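Local atomic coordinates of uncharacterized protein (Singapore grouper iridovirus, PDB entry 3RJ2), a protein that binds histone H3, and so may act on the histones of the infected host cell. Residues I5-C9 / T20-N26; R58-F62 / R133-A137; K17-I21 / Y36-Y42. One frame throughout, in Å; residues are numbered along the deposited sequence.

Contact 1 of 3, residues I5-C9 / T20-N26; sequences IVANC and TILVNEN
Three backbone hydrogen bonds join these antiparallel segments: Ile21 N to Cys9 O (2.7 Å), Cys9 N to Ile21 O (2.8 Å) and Val23 N to Ala7 O (2.8 Å). A fourth bond replaces backbone with side chain, Asn24 ND2 donating to Ile5 O at 3.1 Å; Asn24 is t at chi1, and its ND2 also reaches Trp27 O. The axes of 6-9 and 20-22 approach to 4.8 Å, with N-to-C directions at 173°. Cys9 and Ile21 form a hydrogen-bonded pair (CA to CA 5.1 Å), Asn8 and Leu22 a non-hydrogen-bonded one (4.7 Å). Val23 leaves strand geometry (phi/psi -64/-66°), and the peptide bond before Asn26 is cis. Val6 (t) sets CG1 3.4 Å from Leu22 CD2 on the face that carries Asn8 and Leu22. Toward the interior, Ala7 CB lies 4.2 Å from Val23 CB and Cys9 SG 4.3 Å from Val23 CG2, with Val23 resting on Trp32 and Trp34 of strand 31-37. This is a β-hairpin at the edge of a four-stranded antiparallel sheet.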
loop_
_atom_site.group_PDB
_atom_site.type_symbol
_atom_site.label_atom_id
_atom_site.label_comp_id
_atom_site.label_asym_id
_atom_site.label_seq_id
_atom_site.Cartn_x
_atom_site.Cartn_y
_atom_site.Cartn_z
ATOM N N ILE A 5 -2.474 -0.244 -11.760
ATOM C CA ILE A 5 -2.826 0.364 -10.421
ATOM C C ILE A 5 -1.926 1.556 -10.084
ATOM O O ILE A 5 -0.704 1.434 -9.961
ATOM C CB ILE A 5 -2.781 -0.681 -9.274
ATOM C CG1 ILE A 5 -3.509 -1.954 -9.687
ATOM C CG2 ILE A 5 -3.381 -0.126 -7.975
ATOM C CD1 ILE A 5 -2.704 -3.195 -9.401
ATOM N N VAL A 6 -2.551 2.717 -9.941
ATOM C CA VAL A 6 -1.838 3.945 -9.637
ATOM C C VAL A 6 -2.524 4.545 -8.440
ATOM O O VAL A 6 -3.712 4.838 -8.482
ATOM C CB VAL A 6 -1.835 4.911 -10.840
ATOM C CG1 VAL A 6 -1.180 6.243 -10.465
ATOM C CG2 VAL A 6 -1.109 4.260 -12.017
ATOM N N ALA A 7 -1.784 4.681 -7.355
ATOM C CA ALA A 7 -2.350 5.176 -6.111
ATOM C C ALA A 7 -1.806 6.557 -5.789
ATOM O O ALA A 7 -0.595 6.786 -5.823
ATOM C CB ALA A 7 -2.070 4.192 -4.962
ATOM N N ASN A 8 -2.718 7.483 -5.517
ATOM C CA ASN A 8 -2.364 8.807 -5.051
ATOM C C ASN A 8 -2.668 8.840 -3.553
ATOM O O ASN A 8 -3.835 8.803 -3.156
ATOM C CB ASN A 8 -3.155 9.878 -5.825
ATOM C CG ASN A 8 -2.702 11.314 -5.493
ATOM O OD1 ASN A 8 -3.078 11.880 -4.462
ATOM N ND2 ASN A 8 -1.901 11.906 -6.382
ATOM N N CYS A 9 -1.614 8.862 -2.732
ATOM C CA CYS A 9 -1.758 8.873 -1.277
ATOM C C CYS A 9 -1.386 10.221 -0.677
ATOM O O CYS A 9 -0.246 10.682 -0.833
ATOM C CB CYS A 9 -0.881 7.801 -0.626
ATOM S SG CYS A 9 -1.046 6.146 -1.319
ATOM N N THR A 20 1.952 14.294 -0.195
ATOM C CA THR A 20 1.421 13.518 -1.294
ATOM C C THR A 20 2.487 12.581 -1.841
ATOM O O THR A 20 3.638 12.978 -2.042
ATOM C CB THR A 20 0.855 14.421 -2.399
ATOM O OG1 THR A 20 -0.097 15.322 -1.818
ATOM C CG2 THR A 20 0.162 13.583 -3.482
ATOM N N ILE A 21 2.097 11.329 -2.044
ATOM C CA ILE A 21 2.957 10.351 -2.671
ATOM C C ILE A 21 2.184 9.694 -3.798
ATOM O O ILE A 21 1.043 9.284 -3.615
ATOM C CB ILE A 21 3.449 9.313 -1.650
ATOM C CG1 ILE A 21 4.328 10.006 -0.600
ATOM C CG2 ILE A 21 4.210 8.180 -2.348
ATOM C CD1 ILE A 21 4.661 9.178 0.561
ATOM N N LEU A 22 2.798 9.623 -4.974
ATOM C CA LEU A 22 2.168 8.980 -6.112
ATOM C C LEU A 22 2.875 7.651 -6.324
ATOM O O LEU A 22 4.028 7.623 -6.735
ATOM C CB LEU A 22 2.289 9.864 -7.362
ATOM C CG LEU A 22 1.137 9.947 -8.369
ATOM C CD1 LEU A 22 1.625 10.580 -9.679
ATOM C CD2 LEU A 22 0.501 8.611 -8.647
ATOM N N VAL A 23 2.195 6.546 -6.051
ATOM C CA VAL A 23 2.868 5.243 -6.107
ATOM C C VAL A 23 3.411 4.779 -7.478
ATOM O O VAL A 23 4.630 4.676 -7.645
ATOM C CB VAL A 23 2.104 4.145 -5.354
ATOM C CG1 VAL A 23 2.831 2.838 -5.496
ATOM C CG2 VAL A 23 2.011 4.525 -3.874
ATOM N N ASN A 24 2.565 4.515 -8.463
ATOM C CA ASN A 24 3.096 3.947 -9.712
ATOM C C ASN A 24 2.926 4.810 -10.986
ATOM O O ASN A 24 1.821 5.132 -11.360
ATOM C CB ASN A 24 2.473 2.556 -9.897
ATOM C CG ASN A 24 2.727 1.966 -11.262
ATOM O OD1 ASN A 24 3.822 2.079 -11.808
ATOM N ND2 ASN A 24 1.716 1.312 -11.815
ATOM N N GLU A 25 4.007 5.171 -11.670
ATOM C CA GLU A 25 3.858 5.836 -12.996
ATOM C C GLU A 25 4.635 5.211 -14.163
ATOM O O GLU A 25 5.867 5.182 -14.155
ATOM C CB GLU A 25 4.177 7.332 -12.957
ATOM C CG GLU A 25 3.469 8.121 -11.890
ATOM C CD GLU A 25 4.303 8.224 -10.636
ATOM O OE1 GLU A 25 4.376 7.224 -9.888
ATOM O OE2 GLU A 25 4.894 9.302 -10.411
ATOM N N ASN A 26 3.922 4.700 -15.160
ATOM C CA ASN A 26 2.503 4.373 -15.055
ATOM C C ASN A 26 2.509 2.888 -15.333
ATOM O O ASN A 26 1.696 2.372 -16.110
ATOM C CB ASN A 26 1.680 5.139 -16.102
ATOM C CG ASN A 26 0.193 5.243 -15.744
ATOM O OD1 ASN A 26 -0.547 4.252 -15.779
ATOM N ND2 ASN A 26 -0.252 6.455 -15.429
#

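Contact 2 of 3, residues R58-F62 / R133-A137; sequences RVTFF and RTLAA
Strand 58-62, in regular beta conformation, faces the last turn of the C-terminal helix 128-136; the nearest CA pairs are Phe62 with Ala137 (7.0 Å) and Thr60 with Leu135 (7.5 Å). The CA-to-CB bonds of Arg58, Thr60 and Phe62 point toward the helix end, those of Val59 and Phe61 to the other face of the sheet. Polar contacts centre on Arg58, t at chi1 and chi2. Its NE donates to Thr60 OG1 at 2.9 Å, with a weak bond from NH2 to the same OG1 at 3.3 Å. Arg58 NH2 also comes within 2.7 Å of Leu135 O, but at an angle too poor for a hydrogen bond. Ala136 N and Ala137 N both donate to Arg133 O at 3.0 Å. Van der Waals packing has two parts. Leu135 (m, t) lays CD2 over one face of the Arg58 guanidinium, 3.7 Å from NE. Phe62 (m) brings CE1 to 3.7 Å from Ala137 N and CZ to 3.8 Å from Thr134 O, with Ala137 C over its ring face. Strand side chains thus pack on the backbone of the helix end, while Arg96 of strand 94-98 donates hydrogen bonds to Thr134 O and Ala137 O.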
loop_
_atom_site.group_PDB
_atom_site.type_symbol
_atom_site.label_atom_id
_atom_site.label_comp_id
_atom_site.label_asym_id
_atom_site.label_seq_id
_atom_site.Cartn_x
_atom_site.Cartn_y
_atom_site.Cartn_z
ATOM N N ARG A 58 -4.671 -4.168 -0.165
ATOM C CA ARG A 58 -4.473 -4.178 1.265
ATOM C C ARG A 58 -3.558 -3.024 1.683
ATOM O O ARG A 58 -2.476 -2.821 1.116
ATOM C CB ARG A 58 -3.897 -5.522 1.684
ATOM C CG ARG A 58 -3.905 -5.778 3.137
ATOM C CD ARG A 58 -3.290 -7.147 3.406
ATOM N NE ARG A 58 -2.373 -7.069 4.522
ATOM C CZ ARG A 58 -2.462 -7.757 5.651
ATOM N NH1 ARG A 58 -3.433 -8.640 5.839
ATOM N NH2 ARG A 58 -1.551 -7.556 6.581
ATOM N N VAL A 59 -4.029 -2.257 2.664
ATOM C CA VAL A 59 -3.227 -1.238 3.335
ATOM C C VAL A 59 -2.945 -1.718 4.759
ATOM O O VAL A 59 -3.871 -1.962 5.535
ATOM C CB VAL A 59 -3.968 0.126 3.416
ATOM C CG1 VAL A 59 -3.043 1.186 3.993
ATOM C CG2 VAL A 59 -4.468 0.538 2.049
ATOM N N THR A 60 -1.667 -1.843 5.087
ATOM C CA THR A 60 -1.234 -2.399 6.358
ATOM C C THR A 60 -0.356 -1.343 7.018
ATOM O O THR A 60 0.374 -0.597 6.330
ATOM C CB THR A 60 -0.435 -3.721 6.153
ATOM O OG1 THR A 60 -1.163 -4.590 5.273
ATOM C CG2 THR A 60 -0.199 -4.449 7.468
ATOM N N PHE A 61 -0.479 -1.253 8.340
ATOM C CA PHE A 61 0.401 -0.431 9.151
ATOM C C PHE A 61 1.207 -1.303 10.109
ATOM O O PHE A 61 0.700 -2.310 10.642
ATOM C CB PHE A 61 -0.401 0.600 9.943
ATOM C CG PHE A 61 -1.172 1.555 9.082
ATOM C CD1 PHE A 61 -2.537 1.399 8.910
ATOM C CD2 PHE A 61 -0.520 2.586 8.413
ATOM C CE1 PHE A 61 -3.253 2.285 8.094
ATOM C CE2 PHE A 61 -1.221 3.463 7.588
ATOM C CZ PHE A 61 -2.592 3.318 7.436
ATOM N N PHE A 62 2.455 -0.897 10.315
ATOM C CA PHE A 62 3.388 -1.569 11.205
ATOM C C PHE A 62 3.964 -0.534 12.173
ATOM O O PHE A 62 4.078 0.657 11.827
ATOM C CB PHE A 62 4.533 -2.210 10.410
ATOM C CG PHE A 62 4.077 -3.072 9.274
ATOM C CD1 PHE A 62 3.694 -4.400 9.495
ATOM C CD2 PHE A 62 4.026 -2.566 7.970
ATOM C CE1 PHE A 62 3.268 -5.198 8.446
ATOM C CE2 PHE A 62 3.588 -3.368 6.921
ATOM C CZ PHE A 62 3.217 -4.684 7.161
ATOM N N ARG A 133 5.187 -13.229 4.567
ATOM C CA ARG A 133 5.988 -12.395 5.447
ATOM C C ARG A 133 5.625 -10.901 5.304
ATOM O O ARG A 133 5.519 -10.177 6.310
ATOM C CB ARG A 133 7.478 -12.613 5.191
ATOM C CG ARG A 133 8.347 -11.937 6.233
ATOM C CD ARG A 133 9.587 -11.320 5.609
ATOM N NE ARG A 133 9.925 -10.122 6.361
ATOM C CZ ARG A 133 9.765 -8.870 5.943
ATOM N NH1 ARG A 133 9.293 -8.600 4.728
ATOM N NH2 ARG A 133 10.114 -7.871 6.754
ATOM N N THR A 134 5.403 -10.445 4.070
ATOM C CA THR A 134 5.114 -9.024 3.830
ATOM C C THR A 134 3.748 -8.582 4.375
ATOM O O THR A 134 3.496 -7.401 4.479
ATOM C CB THR A 134 5.197 -8.629 2.330
ATOM O OG1 THR A 134 4.079 -9.175 1.617
ATOM C CG2 THR A 134 6.516 -9.078 1.700
ATOM N N LEU A 135 2.873 -9.536 4.695
ATOM C CA LEU A 135 1.580 -9.254 5.318
ATOM C C LEU A 135 1.699 -9.022 6.815
ATOM O O LEU A 135 0.857 -8.337 7.415
ATOM C CB LEU A 135 0.610 -10.423 5.090
ATOM C CG LEU A 135 0.350 -10.853 3.644
ATOM C CD1 LEU A 135 -0.429 -12.136 3.598
ATOM C CD2 LEU A 135 -0.371 -9.749 2.863
ATOM N N ALA A 136 2.744 -9.596 7.416
ATOM C CA ALA A 136 2.893 -9.630 8.875
ATOM C C ALA A 136 4.009 -8.732 9.462
ATOM O O ALA A 136 3.943 -8.345 10.625
ATOM C CB ALA A 136 3.074 -11.069 9.334
ATOM N N ALA A 137 5.031 -8.409 8.678
ATOM C CA ALA A 137 6.158 -7.633 9.194
ATOM C C ALA A 137 6.673 -6.692 8.142
ATOM O O ALA A 137 6.532 -6.992 6.951
ATOM C CB ALA A 137 7.296 -8.558 9.680
#

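Contact 3 of 3, residues K17-I21 / Y36-Y42; sequences KKTTI and YKFPEKY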
loop_
_atom_site.group_PDB
_atom_site.type_symbol
_atom_site.label_atom_id
_atom_site.label_comp_id
_atom_site.label_asym_id
_atom_site.label_seq_id
_atom_site.Cartn_x
_atom_site.Cartn_y
_atom_site.Cartn_z
ATOM N N LYS A 17 -1.094 19.272 7.632
ATOM C CA LYS A 17 -0.176 19.409 6.517
ATOM C C LYS A 17 -0.174 18.077 5.776
ATOM O O LYS A 17 -0.073 17.017 6.402
ATOM C CB LYS A 17 1.223 19.754 7.011
ATOM C CG LYS A 17 2.211 20.071 5.909
ATOM C CD LYS A 17 3.640 19.789 6.355
ATOM C CE LYS A 17 3.876 18.287 6.465
ATOM N NZ LYS A 17 5.212 17.916 7.006
ATOM N N LYS A 18 -0.318 18.125 4.456
ATOM C CA LYS A 18 -0.409 16.903 3.647
ATOM C C LYS A 18 0.881 16.587 2.908
ATOM O O LYS A 18 1.541 17.473 2.378
ATOM C CB LYS A 18 -1.593 16.963 2.670
ATOM C CG LYS A 18 -2.928 17.115 3.387
ATOM C CD LYS A 18 -4.129 17.123 2.441
ATOM C CE LYS A 18 -4.377 18.500 1.848
ATOM N NZ LYS A 18 -5.765 18.611 1.325
ATOM N N THR A 19 1.236 15.313 2.899
ATOM C CA THR A 19 2.366 14.829 2.124
ATOM C C THR A 19 1.782 13.903 1.059
ATOM O O THR A 19 1.154 12.887 1.362
ATOM C CB THR A 19 3.384 14.091 3.027
ATOM O OG1 THR A 19 3.908 15.003 4.005
ATOM C CG2 THR A 19 4.546 13.480 2.220
ATOM N N THR A 20 1.952 14.294 -0.195
ATOM C CA THR A 20 1.421 13.518 -1.294
ATOM C C THR A 20 2.487 12.581 -1.841
ATOM O O THR A 20 3.638 12.978 -2.042
ATOM C CB THR A 20 0.855 14.421 -2.399
ATOM O OG1 THR A 20 -0.097 15.322 -1.818
ATOM C CG2 THR A 20 0.162 13.583 -3.482
ATOM N N ILE A 21 2.097 11.329 -2.044
ATOM C CA ILE A 21 2.957 10.351 -2.671
ATOM C C ILE A 21 2.184 9.694 -3.798
ATOM O O ILE A 21 1.043 9.284 -3.615
ATOM C CB ILE A 21 3.449 9.313 -1.650
ATOM C CG1 ILE A 21 4.328 10.006 -0.600
ATOM C CG2 ILE A 21 4.210 8.180 -2.348
ATOM C CD1 ILE A 21 4.661 9.178 0.561
ATOM N N TYR A 36 6.396 2.295 2.887
ATOM C CA TYR A 36 6.742 3.678 3.197
ATOM C C TYR A 36 7.045 3.812 4.674
ATOM O O TYR A 36 6.178 3.563 5.513
ATOM C CB TYR A 36 5.584 4.601 2.805
ATOM C CG TYR A 36 5.723 6.077 3.122
ATOM C CD1 TYR A 36 6.937 6.757 2.964
ATOM C CD2 TYR A 36 4.618 6.814 3.521
ATOM C CE1 TYR A 36 7.041 8.134 3.223
ATOM C CE2 TYR A 36 4.709 8.178 3.794
ATOM C CZ TYR A 36 5.914 8.831 3.635
ATOM O OH TYR A 36 5.981 10.177 3.903
ATOM N N LYS A 37 8.277 4.194 4.982
ATOM C CA LYS A 37 8.678 4.518 6.346
ATOM C C LYS A 37 8.310 5.972 6.596
ATOM O O LYS A 37 8.726 6.842 5.847
ATOM C CB LYS A 37 10.190 4.333 6.522
ATOM C CG LYS A 37 10.645 4.434 7.971
ATOM C CD LYS A 37 12.158 4.375 8.091
ATOM C CE LYS A 37 12.588 4.768 9.499
ATOM N NZ LYS A 37 14.006 4.346 9.775
ATOM N N PHE A 38 7.515 6.226 7.629
ATOM C CA PHE A 38 7.084 7.590 7.959
ATOM C C PHE A 38 8.259 8.454 8.422
ATOM O O PHE A 38 9.027 8.032 9.291
ATOM C CB PHE A 38 6.013 7.586 9.053
ATOM C CG PHE A 38 4.719 6.870 8.672
ATOM C CD1 PHE A 38 4.478 6.444 7.365
ATOM C CD2 PHE A 38 3.735 6.651 9.633
ATOM C CE1 PHE A 38 3.279 5.808 7.032
ATOM C CE2 PHE A 38 2.539 6.018 9.304
ATOM C CZ PHE A 38 2.313 5.596 8.011
ATOM N N PRO A 39 8.416 9.654 7.829
ATOM C CA PRO A 39 9.403 10.606 8.349
ATOM C C PRO A 39 8.840 11.392 9.547
ATOM O O PRO A 39 9.595 12.069 10.244
ATOM C CB PRO A 39 9.660 11.523 7.153
ATOM C CG PRO A 39 8.353 11.539 6.406
ATOM C CD PRO A 39 7.790 10.137 6.581
ATOM N N GLU A 40 7.527 11.266 9.777
ATOM C CA GLU A 40 6.810 11.928 10.875
ATOM C C GLU A 40 5.494 11.183 11.112
ATOM O O GLU A 40 5.069 10.399 10.266
ATOM C CB GLU A 40 6.528 13.397 10.530
ATOM C CG GLU A 40 5.582 13.586 9.336
ATOM C CD GLU A 40 5.377 15.045 8.967
ATOM O OE1 GLU A 40 4.910 15.822 9.829
ATOM O OE2 GLU A 40 5.668 15.415 7.809
ATOM N N LYS A 41 4.842 11.426 12.245
ATOM C CA LYS A 41 3.581 10.737 12.550
ATOM C C LYS A 41 2.438 11.271 11.681
ATOM O O LYS A 41 2.282 12.478 11.479
ATOM C CB LYS A 41 3.218 10.835 14.045
ATOM C CG LYS A 41 4.367 10.429 14.994
ATOM C CD LYS A 41 3.902 10.248 16.444
ATOM C CE LYS A 41 5.108 9.973 17.388
ATOM N NZ LYS A 41 4.745 9.254 18.666
ATOM N N TYR A 42 1.654 10.364 11.130
ATOM C CA TYR A 42 0.520 10.781 10.337
ATOM C C TYR A 42 -0.693 10.341 11.094
ATOM O O TYR A 42 -0.588 9.435 11.907
ATOM C CB TYR A 42 0.557 10.120 8.967
ATOM C CG TYR A 42 1.701 10.548 8.080
ATOM C CD1 TYR A 42 1.923 11.889 7.780
ATOM C CD2 TYR A 42 2.540 9.599 7.508
ATOM C CE1 TYR A 42 2.957 12.275 6.945
ATOM C CE2 TYR A 42 3.577 9.973 6.674
ATOM C CZ TYR A 42 3.780 11.305 6.398
ATOM O OH TYR A 42 4.829 11.652 5.585
HETATM O O HOH W 1 5.992 13.988 5.706
#
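Lys17 opens the first segment just before strand 18-22 begins. Its side chain, t at chi1 and chi2 but p at chi3, bends NZ to 2.7 Å from Glu40 OE2, a salt bridge that is also a hydrogen bond and lies at the exposed end of the contact. Asn13, in the turn between strands 6-12 and 18-22, accepts from Lys17 N and donates to Glu40 OE1, so the acidic group is held by both the lysine and the turn. Thr19 points toward the second segment and meets it through water. Water 1 is 2.9 Å from Thr19 OG1, 2.6 Å from Tyr42 OH and 2.6 Å from Glu40 OE2, to which it donates. The water thus fills a gap that the side chains leave open, Thr19 OG1 being 3.8 Å from Tyr42 OH and 4.2 Å from Glu40 OE2. Deeper in, Tyr42 OH and Tyr36 OH share a short hydrogen bond of 2.5 Å, extending the polar chain inward. Ile21, last in the segment, makes an apolar contact: its CD1 lies 3.5 Å from the centroid of the Tyr36 ring, 20° off the ring normal, a CH-pi interaction over the ring face, and 3.3 Å from Tyr36 CZ. The contact therefore grades from charge through water to hydrocarbon. Phe11 of strand 6-12 meets both tyrosine rings and Trp34 meets that of Tyr36, so strand 18-22, an edge of the four-stranded sheet, packs by side chains against strand 31-37 of the mixed sheet and the loop following it.

In the fold
From the N terminus, contact 1 comes first: it closes the hairpin of strands 6-12 and 18-22 within the four-stranded sheet. Contact 3 starts before contact 1 ends along the chain, sharing Thr20 and Ile21, and closes the next loop by reaching strand 31-37 of the mixed sheet. The two spans therefore overlap without nesting, using strand 18-22 first as hairpin partner and then as a bridge between sheets. Contact 2 follows in series and closes a much longer loop, bringing the C-terminal helix onto strand 56-62 of the mixed sheet, across the chain's centre from contact 1. Contacts 2 and 3 touch where Phe61 CE2 packs 4.1 Å from Phe38 CZ.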